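Local coordinates for protein nitroreductase (Desulfitobacterium hafniense, PDB 3PXV) that binds flavin mononucleotide and, as a member of the nitroreductase family, probably acts as an FMN-dependent oxidoreductase, at residues Y14-K20 with G169-K175; M23-L29 with I51-N55; R88-G92 with I132-T137. All coordinates share one frame; numbering follows the deposited sequence.

Contact 1 (Y14-K20 with G169-K175). With FMN (flavin mononucleotide), chain F.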
loop_
_atom_site.group_PDB
_atom_site.type_symbol
_atom_site.label_atom_id
_atom_site.label_comp_id
_atom_site.label_asym_id
_atom_site.label_seq_id
_atom_site.Cartn_x
_atom_site.Cartn_y
_atom_site.Cartn_z
ATOM N N TYR B 14 -3.607 8.070 12.045
ATOM C CA TYR B 14 -2.843 7.486 13.136
ATOM C C TYR B 14 -3.439 6.099 13.424
ATOM O O TYR B 14 -4.576 5.812 13.018
ATOM C CB TYR B 14 -2.956 8.391 14.390
ATOM C CG TYR B 14 -4.334 8.368 15.062
ATOM C CD1 TYR B 14 -5.358 9.195 14.628
ATOM C CD2 TYR B 14 -4.597 7.514 16.143
ATOM C CE1 TYR B 14 -6.622 9.168 15.225
ATOM C CE2 TYR B 14 -5.860 7.482 16.756
ATOM C CZ TYR B 14 -6.869 8.311 16.288
ATOM O OH TYR B 14 -8.112 8.296 16.881
ATOM N N SER B 15 -2.684 5.263 14.139
ATOM C CA SER B 15 -3.157 3.941 14.513
ATOM C C SER B 15 -3.955 3.995 15.806
ATOM O O SER B 15 -3.406 4.236 16.872
ATOM C CB SER B 15 -1.994 2.977 14.663
ATOM O OG SER B 15 -1.464 2.633 13.407
ATOM N N CYS B 16 -5.253 3.777 15.728
ATOM C CA CYS B 16 -6.088 3.799 16.931
ATOM C C CYS B 16 -6.052 2.449 17.654
ATOM O O CYS B 16 -6.220 1.391 17.013
ATOM C CB CYS B 16 -7.534 4.150 16.561
ATOM S SG CYS B 16 -8.698 4.116 17.911
ATOM N N ARG B 17 -5.840 2.474 18.966
ATOM C CA ARG B 17 -5.829 1.232 19.737
ATOM C C ARG B 17 -6.810 1.226 20.937
ATOM O O ARG B 17 -6.550 0.620 21.973
ATOM C CB ARG B 17 -4.410 0.922 20.199
ATOM C CG ARG B 17 -3.509 0.563 19.058
ATOM C CD ARG B 17 -2.175 0.032 19.542
ATOM N NE ARG B 17 -1.342 -0.277 18.385
ATOM C CZ ARG B 17 -0.451 0.553 17.855
ATOM N NH1 ARG B 17 -0.217 1.749 18.403
ATOM N NH2 ARG B 17 0.237 0.170 16.781
ATOM N N ASP B 18 -7.948 1.870 20.765
ATOM C CA ASP B 18 -8.939 1.953 21.814
ATOM C C ASP B 18 -10.190 2.523 21.159
ATOM O O ASP B 18 -10.320 3.741 20.966
ATOM C CB ASP B 18 -8.419 2.872 22.922
ATOM C CG ASP B 18 -9.378 3.006 24.072
ATOM O OD1 ASP B 18 -10.330 2.216 24.153
ATOM O OD2 ASP B 18 -9.164 3.901 24.910
ATOM N N PHE B 19 -11.088 1.625 20.783
ATOM C CA PHE B 19 -12.327 1.984 20.099
ATOM C C PHE B 19 -13.569 1.918 20.982
ATOM O O PHE B 19 -13.653 1.096 21.879
ATOM C CB PHE B 19 -12.562 1.011 18.936
ATOM C CG PHE B 19 -11.525 1.081 17.832
ATOM C CD1 PHE B 19 -10.393 0.299 17.871
ATOM C CD2 PHE B 19 -11.741 1.866 16.709
ATOM C CE1 PHE B 19 -9.469 0.332 16.832
ATOM C CE2 PHE B 19 -10.813 1.910 15.679
ATOM C CZ PHE B 19 -9.694 1.139 15.736
ATOM N N LYS B 20 -14.532 2.788 20.696
ATOM C CA LYS B 20 -15.844 2.772 21.322
ATOM C C LYS B 20 -16.595 1.625 20.640
ATOM O O LYS B 20 -16.163 1.148 19.577
ATOM C CB LYS B 20 -16.571 4.118 21.110
ATOM C CG LYS B 20 -15.850 5.326 21.753
ATOM C CD LYS B 20 -16.337 6.711 21.254
ATOM C CE LYS B 20 -17.408 7.335 22.105
ATOM N NZ LYS B 20 -16.902 7.745 23.464
ATOM N N GLY B 169 -13.750 2.113 13.533
ATOM C CA GLY B 169 -14.695 2.538 14.559
ATOM C C GLY B 169 -14.479 3.985 14.930
ATOM O O GLY B 169 -13.930 4.745 14.150
ATOM N N HIS B 170 -14.957 4.366 16.105
ATOM C CA HIS B 170 -14.743 5.702 16.647
ATOM C C HIS B 170 -13.734 5.592 17.779
ATOM O O HIS B 170 -13.819 4.668 18.595
ATOM C CB HIS B 170 -16.050 6.311 17.143
ATOM C CG HIS B 170 -16.983 6.667 16.038
ATOM N ND1 HIS B 170 -16.825 7.811 15.279
ATOM C CD2 HIS B 170 -18.067 6.028 15.541
ATOM C CE1 HIS B 170 -17.778 7.858 14.365
ATOM N NE2 HIS B 170 -18.544 6.785 14.499
ATOM N N ALA B 171 -12.767 6.510 17.813
ATOM C CA ALA B 171 -11.729 6.494 18.862
ATOM C C ALA B 171 -12.292 6.819 20.237
ATOM O O ALA B 171 -13.031 7.787 20.404
ATOM C CB ALA B 171 -10.579 7.487 18.537
ATOM N N ASN B 172 -11.961 5.969 21.206
ATOM C CA ASN B 172 -12.286 6.233 22.587
ATOM C C ASN B 172 -11.133 7.087 23.077
ATOM O O ASN B 172 -11.353 8.119 23.699
ATOM C CB ASN B 172 -12.395 4.950 23.389
ATOM C CG ASN B 172 -12.870 5.184 24.808
ATOM O OD1 ASN B 172 -13.671 6.086 25.078
ATOM N ND2 ASN B 172 -12.388 4.362 25.724
ATOM N N THR B 173 -9.903 6.658 22.774
ATOM C CA THR B 173 -8.700 7.413 23.125
ATOM C C THR B 173 -7.807 7.571 21.886
ATOM O O THR B 173 -7.684 6.685 21.048
ATOM C CB THR B 173 -7.912 6.807 24.337
ATOM O OG1 THR B 173 -7.191 5.645 23.948
ATOM C CG2 THR B 173 -8.855 6.460 25.506
ATOM N N THR B 174 -7.205 8.743 21.802
ATOM C CA THR B 174 -6.349 9.166 20.693
ATOM C C THR B 174 -4.844 8.810 20.838
ATOM O O THR B 174 -4.374 8.312 21.882
ATOM C CB THR B 174 -6.553 10.701 20.530
ATOM O OG1 THR B 174 -7.511 10.922 19.486
ATOM C CG2 THR B 174 -5.255 11.451 20.240
ATOM N N LYS B 175 -4.117 9.006 19.743
ATOM C CA LYS B 175 -2.666 8.845 19.701
ATOM C C LYS B 175 -2.100 9.701 18.553
ATOM O O LYS B 175 -2.718 9.812 17.499
ATOM C CB LYS B 175 -2.316 7.378 19.503
ATOM C CG LYS B 175 -0.945 7.114 18.946
ATOM C CD LYS B 175 -0.761 5.679 18.561
ATOM C CE LYS B 175 0.598 5.465 17.924
ATOM N NZ LYS B 175 0.834 6.298 16.705
HETATM N N1 FMN F . -0.579 -2.264 15.123
HETATM C C2 FMN F . -1.137 -3.105 16.067
HETATM O O2 FMN F . -1.417 -2.719 17.200
HETATM N N3 FMN F . -1.388 -4.408 15.738
HETATM C C4 FMN F . -1.093 -4.907 14.493
HETATM O O4 FMN F . -1.339 -6.084 14.274
HETATM C C4A FMN F . -0.531 -4.057 13.540
HETATM N N5 FMN F . -0.224 -4.500 12.284
HETATM C C5A FMN F . 0.078 -3.604 11.289
HETATM C C6 FMN F . 0.129 -4.045 9.964
HETATM C C7 FMN F . 0.427 -3.166 8.932
HETATM C C7M FMN F . 0.464 -3.679 7.543
HETATM C C8 FMN F . 0.685 -1.837 9.230
HETATM C C8M FMN F . 1.011 -0.847 8.171
HETATM C C9 FMN F . 0.633 -1.387 10.553
HETATM C C9A FMN F . 0.326 -2.278 11.601
HETATM N N10 FMN F . 0.273 -1.876 12.925
HETATM C C10 FMN F . -0.276 -2.725 13.864
HETATM C "C1'" FMN F . 0.224 -0.405 13.216
HETATM C "C2'" FMN F . 1.638 0.146 13.301
HETATM O "O2'" FMN F . 2.169 -0.193 14.567
HETATM C "C3'" FMN F . 1.606 1.654 13.073
HETATM O "O3'" FMN F . 1.122 1.961 11.783
HETATM C "C4'" FMN F . 3.003 2.235 13.212
HETATM O "O4'" FMN F . 3.394 2.015 14.533
HETATM C "C5'" FMN F . 3.056 3.728 12.889
HETATM O "O5'" FMN F . 2.161 4.436 13.726
HETATM P P FMN F . 0.913 5.239 13.113
HETATM O O1P FMN F . 0.089 5.707 14.269
HETATM O O2P FMN F . 0.034 4.361 12.202
HETATM O O3P FMN F . 1.526 6.388 12.384
HETATM O O HOH W 1 -5.634 5.165 20.350
HETATM O O HOH W 2 -16.375 2.329 17.308
#

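Contact 2 (M23-L29 with I51-N55)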
loop_
_atom_site.group_PDB
_atom_site.type_symbol
_atom_site.label_atom_id
_atom_site.label_comp_id
_atom_site.label_asym_id
_atom_site.label_seq_id
_atom_site.Cartn_x
_atom_site.Cartn_y
_atom_site.Cartn_z
HETATM N N MSE B 23 -20.937 1.341 16.139
HETATM C CA MSE B 23 -20.757 0.894 14.780
HETATM C C MSE B 23 -20.820 2.084 13.817
HETATM O O MSE B 23 -21.729 2.930 13.925
HETATM C CB MSE B 23 -21.900 -0.082 14.430
HETATM C CG MSE B 23 -21.834 -0.734 13.041
HETATM SE SE MSE B 23 -20.346 -1.997 12.889
HETATM C CE MSE B 23 -20.949 -3.455 14.023
ATOM N N PRO B 24 -19.851 2.176 12.887
ATOM C CA PRO B 24 -19.955 3.193 11.845
ATOM C C PRO B 24 -21.171 2.883 10.981
ATOM O O PRO B 24 -21.546 1.726 10.848
ATOM C CB PRO B 24 -18.673 3.022 11.032
ATOM C CG PRO B 24 -17.727 2.347 11.957
ATOM C CD PRO B 24 -18.556 1.486 12.859
ATOM N N SER B 25 -21.793 3.905 10.421
ATOM C CA SER B 25 -22.974 3.698 9.582
ATOM C C SER B 25 -22.633 2.954 8.282
ATOM O O SER B 25 -21.495 2.984 7.819
ATOM C CB SER B 25 -23.644 5.050 9.261
ATOM O OG SER B 25 -22.788 5.920 8.531
ATOM N N ASP B 26 -23.623 2.278 7.710
ATOM C CA ASP B 26 -23.460 1.577 6.436
ATOM C C ASP B 26 -23.057 2.555 5.353
ATOM O O ASP B 26 -22.284 2.214 4.467
ATOM C CB ASP B 26 -24.760 0.894 6.034
ATOM C CG ASP B 26 -25.118 -0.276 6.951
ATOM O OD1 ASP B 26 -24.186 -0.937 7.480
ATOM O OD2 ASP B 26 -26.329 -0.550 7.112
ATOM N N GLU B 27 -23.597 3.767 5.426
ATOM C CA GLU B 27 -23.269 4.842 4.484
ATOM C C GLU B 27 -21.742 5.012 4.445
ATOM O O GLU B 27 -21.130 5.008 3.381
ATOM C CB GLU B 27 -23.949 6.153 4.933
ATOM C CG GLU B 27 -24.012 7.285 3.893
ATOM C CD GLU B 27 -24.634 8.576 4.454
ATOM O OE1 GLU B 27 -24.303 8.957 5.598
ATOM O OE2 GLU B 27 -25.449 9.210 3.750
ATOM N N LEU B 28 -21.128 5.132 5.623
ATOM C CA LEU B 28 -19.673 5.303 5.722
ATOM C C LEU B 28 -18.885 4.029 5.368
ATOM O O LEU B 28 -17.869 4.107 4.705
ATOM C CB LEU B 28 -19.279 5.799 7.121
ATOM C CG LEU B 28 -19.829 7.164 7.552
ATOM C CD1 LEU B 28 -19.591 7.388 9.018
ATOM C CD2 LEU B 28 -19.246 8.305 6.728
ATOM N N LEU B 29 -19.333 2.870 5.838
ATOM C CA LEU B 29 -18.672 1.623 5.527
ATOM C C LEU B 29 -18.632 1.409 4.016
ATOM O O LEU B 29 -17.627 0.946 3.487
ATOM C CB LEU B 29 -19.361 0.427 6.191
ATOM C CG LEU B 29 -19.251 0.298 7.707
ATOM C CD1 LEU B 29 -20.070 -0.914 8.195
ATOM C CD2 LEU B 29 -17.788 0.211 8.162
ATOM N N ILE B 51 -13.836 -7.542 2.329
ATOM C CA ILE B 51 -14.852 -8.142 3.165
ATOM C C ILE B 51 -15.089 -7.252 4.384
ATOM O O ILE B 51 -14.240 -7.176 5.270
ATOM C CB ILE B 51 -14.414 -9.572 3.596
ATOM C CG1 ILE B 51 -14.126 -10.426 2.367
ATOM C CG2 ILE B 51 -15.493 -10.253 4.455
ATOM C CD1 ILE B 51 -13.563 -11.751 2.689
ATOM N N VAL B 52 -16.238 -6.577 4.423
ATOM C CA VAL B 52 -16.588 -5.678 5.535
ATOM C C VAL B 52 -17.258 -6.512 6.603
ATOM O O VAL B 52 -18.408 -6.910 6.445
ATOM C CB VAL B 52 -17.569 -4.528 5.105
ATOM C CG1 VAL B 52 -17.996 -3.720 6.319
ATOM C CG2 VAL B 52 -16.927 -3.602 4.075
ATOM N N VAL B 53 -16.543 -6.764 7.691
ATOM C CA VAL B 53 -17.030 -7.618 8.748
ATOM C C VAL B 53 -17.619 -6.800 9.883
ATOM O O VAL B 53 -16.963 -5.933 10.407
ATOM C CB VAL B 53 -15.899 -8.524 9.301
ATOM C CG1 VAL B 53 -16.461 -9.499 10.322
ATOM C CG2 VAL B 53 -15.240 -9.278 8.179
ATOM N N LYS B 54 -18.862 -7.101 10.242
ATOM C CA LYS B 54 -19.579 -6.434 11.339
ATOM C C LYS B 54 -20.086 -7.413 12.407
ATOM O O LYS B 54 -20.599 -6.987 13.423
ATOM C CB LYS B 54 -20.804 -5.670 10.804
ATOM C CG LYS B 54 -20.494 -4.713 9.665
ATOM C CD LYS B 54 -21.589 -3.680 9.452
ATOM C CE LYS B 54 -22.941 -4.242 9.239
ATOM N NZ LYS B 54 -23.954 -3.168 9.113
ATOM N N ASN B 55 -19.934 -8.712 12.168
ATOM C CA ASN B 55 -20.437 -9.728 13.062
ATOM C C ASN B 55 -19.553 -9.831 14.302
ATOM O O ASN B 55 -18.382 -10.213 14.198
ATOM C CB ASN B 55 -20.498 -11.044 12.305
ATOM C CG ASN B 55 -21.229 -12.132 13.066
ATOM O OD1 ASN B 55 -20.650 -12.816 13.913
ATOM N ND2 ASN B 55 -22.496 -12.340 12.719
#

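Contact 3 (R88-G92 with I132-T137). With FMN (flavin mononucleotide), chain F.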
loop_
_atom_site.group_PDB
_atom_site.type_symbol
_atom_site.label_atom_id
_atom_site.label_comp_id
_atom_site.label_asym_id
_atom_site.label_seq_id
_atom_site.Cartn_x
_atom_site.Cartn_y
_atom_site.Cartn_z
ATOM N N ARG B 88 -6.159 -7.125 24.211
ATOM C CA ARG B 88 -7.039 -7.113 23.074
ATOM C C ARG B 88 -6.185 -7.040 21.851
ATOM O O ARG B 88 -5.125 -6.403 21.841
ATOM C CB ARG B 88 -8.017 -5.941 23.123
ATOM C CG ARG B 88 -9.128 -6.059 24.230
ATOM C CD ARG B 88 -9.956 -4.756 24.335
ATOM N NE ARG B 88 -9.088 -3.576 24.522
ATOM C CZ ARG B 88 -9.485 -2.299 24.449
ATOM N NH1 ARG B 88 -10.758 -1.985 24.191
ATOM N NH2 ARG B 88 -8.592 -1.322 24.629
ATOM N N LEU B 89 -6.654 -7.730 20.825
ATOM C CA LEU B 89 -5.977 -7.806 19.558
ATOM C C LEU B 89 -6.712 -6.801 18.634
ATOM O O LEU B 89 -6.083 -6.101 17.859
ATOM C CB LEU B 89 -6.062 -9.262 19.097
ATOM C CG LEU B 89 -4.922 -10.031 18.445
ATOM C CD1 LEU B 89 -3.602 -9.866 19.168
ATOM C CD2 LEU B 89 -5.322 -11.516 18.355
ATOM N N PHE B 90 -8.037 -6.678 18.787
ATOM C CA PHE B 90 -8.819 -5.748 17.994
ATOM C C PHE B 90 -9.225 -4.461 18.705
ATOM O O PHE B 90 -9.995 -3.669 18.165
ATOM C CB PHE B 90 -10.038 -6.441 17.390
ATOM C CG PHE B 90 -9.699 -7.647 16.557
ATOM C CD1 PHE B 90 -8.496 -7.729 15.850
ATOM C CD2 PHE B 90 -10.617 -8.670 16.415
ATOM C CE1 PHE B 90 -8.198 -8.847 15.070
ATOM C CE2 PHE B 90 -10.341 -9.776 15.633
ATOM C CZ PHE B 90 -9.133 -9.874 14.962
ATOM N N TYR B 91 -8.673 -4.240 19.891
ATOM C CA TYR B 91 -8.891 -3.038 20.683
ATOM C C TYR B 91 -10.359 -2.590 20.820
ATOM O O TYR B 91 -10.665 -1.399 20.894
ATOM C CB TYR B 91 -8.023 -1.914 20.118
ATOM C CG TYR B 91 -6.567 -2.319 19.919
ATOM C CD1 TYR B 91 -5.695 -2.473 21.008
ATOM C CD2 TYR B 91 -6.059 -2.538 18.636
ATOM C CE1 TYR B 91 -4.363 -2.838 20.808
ATOM C CE2 TYR B 91 -4.727 -2.923 18.437
ATOM C CZ TYR B 91 -3.890 -3.066 19.522
ATOM O OH TYR B 91 -2.586 -3.437 19.300
ATOM N N GLY B 92 -11.260 -3.558 20.890
ATOM C CA GLY B 92 -12.696 -3.281 21.053
ATOM C C GLY B 92 -13.392 -2.756 19.809
ATOM O O GLY B 92 -14.489 -2.204 19.908
ATOM N N ILE B 132 -6.996 1.196 12.175
ATOM C CA ILE B 132 -5.672 0.660 12.376
ATOM C C ILE B 132 -5.493 -0.587 11.506
ATOM O O ILE B 132 -6.405 -1.425 11.446
ATOM C CB ILE B 132 -5.394 0.279 13.853
ATOM C CG1 ILE B 132 -3.922 -0.066 14.026
ATOM C CG2 ILE B 132 -6.253 -0.947 14.316
ATOM C CD1 ILE B 132 -3.526 -0.424 15.459
HETATM N N MSE B 133 -4.327 -0.696 10.841
HETATM C CA MSE B 133 -3.949 -1.904 10.095
HETATM C C MSE B 133 -3.652 -2.986 11.132
HETATM O O MSE B 133 -2.952 -2.753 12.119
HETATM C CB MSE B 133 -2.709 -1.679 9.216
HETATM C CG MSE B 133 -2.974 -1.534 7.701
HETATM SE SE MSE B 133 -3.801 0.090 7.208
HETATM C CE MSE B 133 -2.261 0.992 6.589
ATOM N N CYS B 134 -4.182 -4.179 10.939
ATOM C CA CYS B 134 -3.969 -5.191 11.937
ATOM C C CYS B 134 -3.616 -6.469 11.265
ATOM O O CYS B 134 -4.456 -7.119 10.694
ATOM C CB CYS B 134 -5.209 -5.336 12.784
ATOM S SG CYS B 134 -5.089 -6.543 14.036
ATOM N N GLY B 135 -2.346 -6.822 11.332
ATOM C CA GLY B 135 -1.861 -8.067 10.761
ATOM C C GLY B 135 -2.171 -9.232 11.680
ATOM O O GLY B 135 -2.112 -10.398 11.245
ATOM N N TYR B 136 -2.494 -8.910 12.942
ATOM C CA TYR B 136 -2.782 -9.927 13.953
ATOM C C TYR B 136 -4.082 -10.689 13.702
ATOM O O TYR B 136 -4.233 -11.811 14.176
ATOM C CB TYR B 136 -2.716 -9.377 15.396
ATOM C CG TYR B 136 -1.326 -9.292 16.014
ATOM C CD1 TYR B 136 -0.338 -10.240 15.748
ATOM C CD2 TYR B 136 -1.037 -8.319 16.959
ATOM C CE1 TYR B 136 0.909 -10.167 16.350
ATOM C CE2 TYR B 136 0.193 -8.247 17.576
ATOM C CZ TYR B 136 1.163 -9.174 17.281
ATOM O OH TYR B 136 2.382 -9.073 17.910
ATOM N N THR B 137 -5.004 -10.109 12.940
ATOM C CA THR B 137 -6.216 -10.843 12.565
ATOM C C THR B 137 -5.769 -12.150 11.914
ATOM O O THR B 137 -6.476 -13.153 11.991
ATOM C CB THR B 137 -7.070 -10.083 11.519
ATOM O OG1 THR B 137 -7.285 -8.743 11.952
ATOM C CG2 THR B 137 -8.407 -10.789 11.277
HETATM N N1 FMN F . -0.579 -2.264 15.123
HETATM C C2 FMN F . -1.137 -3.105 16.067
HETATM O O2 FMN F . -1.417 -2.719 17.200
HETATM N N3 FMN F . -1.388 -4.408 15.738
HETATM C C4 FMN F . -1.093 -4.907 14.493
HETATM O O4 FMN F . -1.339 -6.084 14.274
HETATM C C4A FMN F . -0.531 -4.057 13.540
HETATM N N5 FMN F . -0.224 -4.500 12.284
HETATM C C5A FMN F . 0.078 -3.604 11.289
HETATM C C6 FMN F . 0.129 -4.045 9.964
HETATM C C7 FMN F . 0.427 -3.166 8.932
HETATM C C7M FMN F . 0.464 -3.679 7.543
HETATM C C8 FMN F . 0.685 -1.837 9.230
HETATM C C8M FMN F . 1.011 -0.847 8.171
HETATM C C9 FMN F . 0.633 -1.387 10.553
HETATM C C9A FMN F . 0.326 -2.278 11.601
HETATM N N10 FMN F . 0.273 -1.876 12.925
HETATM C C10 FMN F . -0.276 -2.725 13.864
HETATM C "C1'" FMN F . 0.224 -0.405 13.216
HETATM C "C2'" FMN F . 1.638 0.146 13.301
HETATM O "O2'" FMN F . 2.169 -0.193 14.567
HETATM C "C3'" FMN F . 1.606 1.654 13.073
HETATM O "O3'" FMN F . 1.122 1.961 11.783
HETATM C "C4'" FMN F . 3.003 2.235 13.212
HETATM O "O4'" FMN F . 3.394 2.015 14.533
HETATM C "C5'" FMN F . 3.056 3.728 12.889
HETATM O "O5'" FMN F . 2.161 4.436 13.726
HETATM P P FMN F . 0.913 5.239 13.113
HETATM O O1P FMN F . 0.089 5.707 14.269
HETATM O O2P FMN F . 0.034 4.361 12.202
HETATM O O3P FMN F . 1.526 6.388 12.384
#

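Contact 1 (Y14-K20 with G169-K175)
The Tyr14 ring meets Ala171 at its edge, where Tyr14 OH lies 3.1 Å from Ala171 CB. Lys175 O approaches the same ring obliquely, 3.3 Å from Tyr14 CG. The Phe19 ring carries the sulfur of Cys16 over the centre of one face and has Gly169 at its edge. Gly169 CA packs beside Phe19 CD2. The Arg17 guanidinium has Ser15 CB above one face, toward the rim, and FMN and Lys175 CE at its edge. Its chain is extended from CG to NE and carries the group to the flavin. Arg17 NE donates to FMN O2 at 2.7 Å, almost straight at 173°, and NH2 binds FMN N1. The two segments line part of the FMN site of this nitroreductase-like fold, at the phosphate and at the N1/O2 edge of the flavin. Lys175 runs past Ser15 O, bends at chi4 (-58°), and its NZ reaches FMN O1P at 2.6 Å. Ser15 N binds the same oxygen, while Ser15 OG binds FMN O2P; Arg13 also bonds to the cofactor. Farther from the flavin, the backbones join in a single bridge of Phe19 with Ala171. Lys20 N donates to His170 O at 2.9 Å, and Asn172 N to Asp18 O at 2.8 Å. Asn172 ND2 adds a weak bond to Asp18 OD1. One water links Arg17 N to Thr173 O; another joins Lys20 O to His170 N.

Contact 2 (M23-L29 with I51-N55)
Lys54 is gripped along its length by three side chains of residues 23-29. Lys54 NZ forms a salt bridge with Asp26, 2.8 Å from OD1, on the syn side of that oxygen. The two side chains cross at about a right angle. Lower down the lysine, Lys54 CD lies 3.4 Å from Leu29 CD1, a tight carbon pair. The selenium of selenomethionine Met23 comes within 4.0 Å of the same Lys54 CD. Met23 CE, the methyl, reaches Lys54 O at 3.6 Å and also touches Lys54 CB. Met23 gets there because its chain leaves with CG opposite the backbone N (chi1 -176°) and then bends at chi2 and chi3. Leu29 CD1 also meets Val52 CG1 at 4.0 Å. The contact thus sets the first turn of helix 26-36 against the end of strand 50-53, an edge strand of the chain's antiparallel sheet. Ser25 is the N-cap of that helix; its OG accepts a weak bond from Leu28 N, and Ser25 O takes Leu29 N. Cys95 of the adjoining strand 95-101 touches both Met23 and Leu29. Lys54 NZ has a second salt bridge, to Glu189 of the second subunit, and a strand of that subunit pairs in parallel with residues 51-53, so the sheet continues across the dimer interface.

Contact 3 (R88-G92 with I132-T137)
Leu89 CD1 meets Tyr136 obliquely, 3.7 Å from Tyr136 CD2 and also close to its CB. Tyr136 CB sits against Leu89 CG, and the two side chains cross at about a right angle. The next bump is the Phe90 ring. Phe90 CE1 points into the angle formed by Cys134 and Thr137, 4.0 Å from Cys134 SG and 3.3 Å from Thr137 OG1. The sulfur lies at the edge of the ring, 83° off its normal, in a sulfur-aromatic contact. Cys134 SG reaches it by standing opposite the backbone N (chi1 180°). Thr137 CA also lies in the ring plane at the edge, and Thr137 CG2 touches CZ. The Thr137 hydroxyl has its polar partner in Ser165 OG on strand 161-169. Met59 of helix 56-72 and Leu167 of strand 161-169 also pack on Phe90. With an alanine at Phe90 the ring is gone, and a gap would probably open beside Cys134 and Thr137, leaving the sulfur without its aromatic neighbour. The third bump is the Ile132 CD1 methyl, which meets Tyr91 CE2 obliquely at 4.1 Å. Ile132 CD1 also lies 3.5 Å from FMN N1, so it fills the angle between the tyrosine and the flavin. Tyr91 turns its edge to FMN O2 and bonds to it through OH at 2.5 Å. At the other carbonyl, FMN O4 receives weak bonds from Gly135 N and Tyr136 N. The Glu63 carboxylate accepts from the backbone N of both Leu89 and Phe90. The two segments together clasp the pyrimidine end of the isoalloxazine, bonded firmly at O2 and weakly at O4, in the FMN site of a nitroreductase-like fold.

In the fold
Contacts 1 and 3 lie side by side, with centres about 11 Å apart, and both touch the same FMN. Phe19 N and Tyr91 O probably bond between them, and Arg17 packs on both Tyr91 and Ile132. Contact 2 is about 16 Å from each, between centres, and away from this site. It touches contact 1 where Pro24 packs on Gly169. Along the chain, contact 1 joins the early and late parts. Contact 2 closes before contact 3 opens, and both lie within the span of contact 1. Contacts 2 and 3 reach the outer strands 50-53 and 130-133 of one sheet. The sheet thus has contact 2 at the strand that pairs with the second subunit, and contact 3 at the strand beside the flavin.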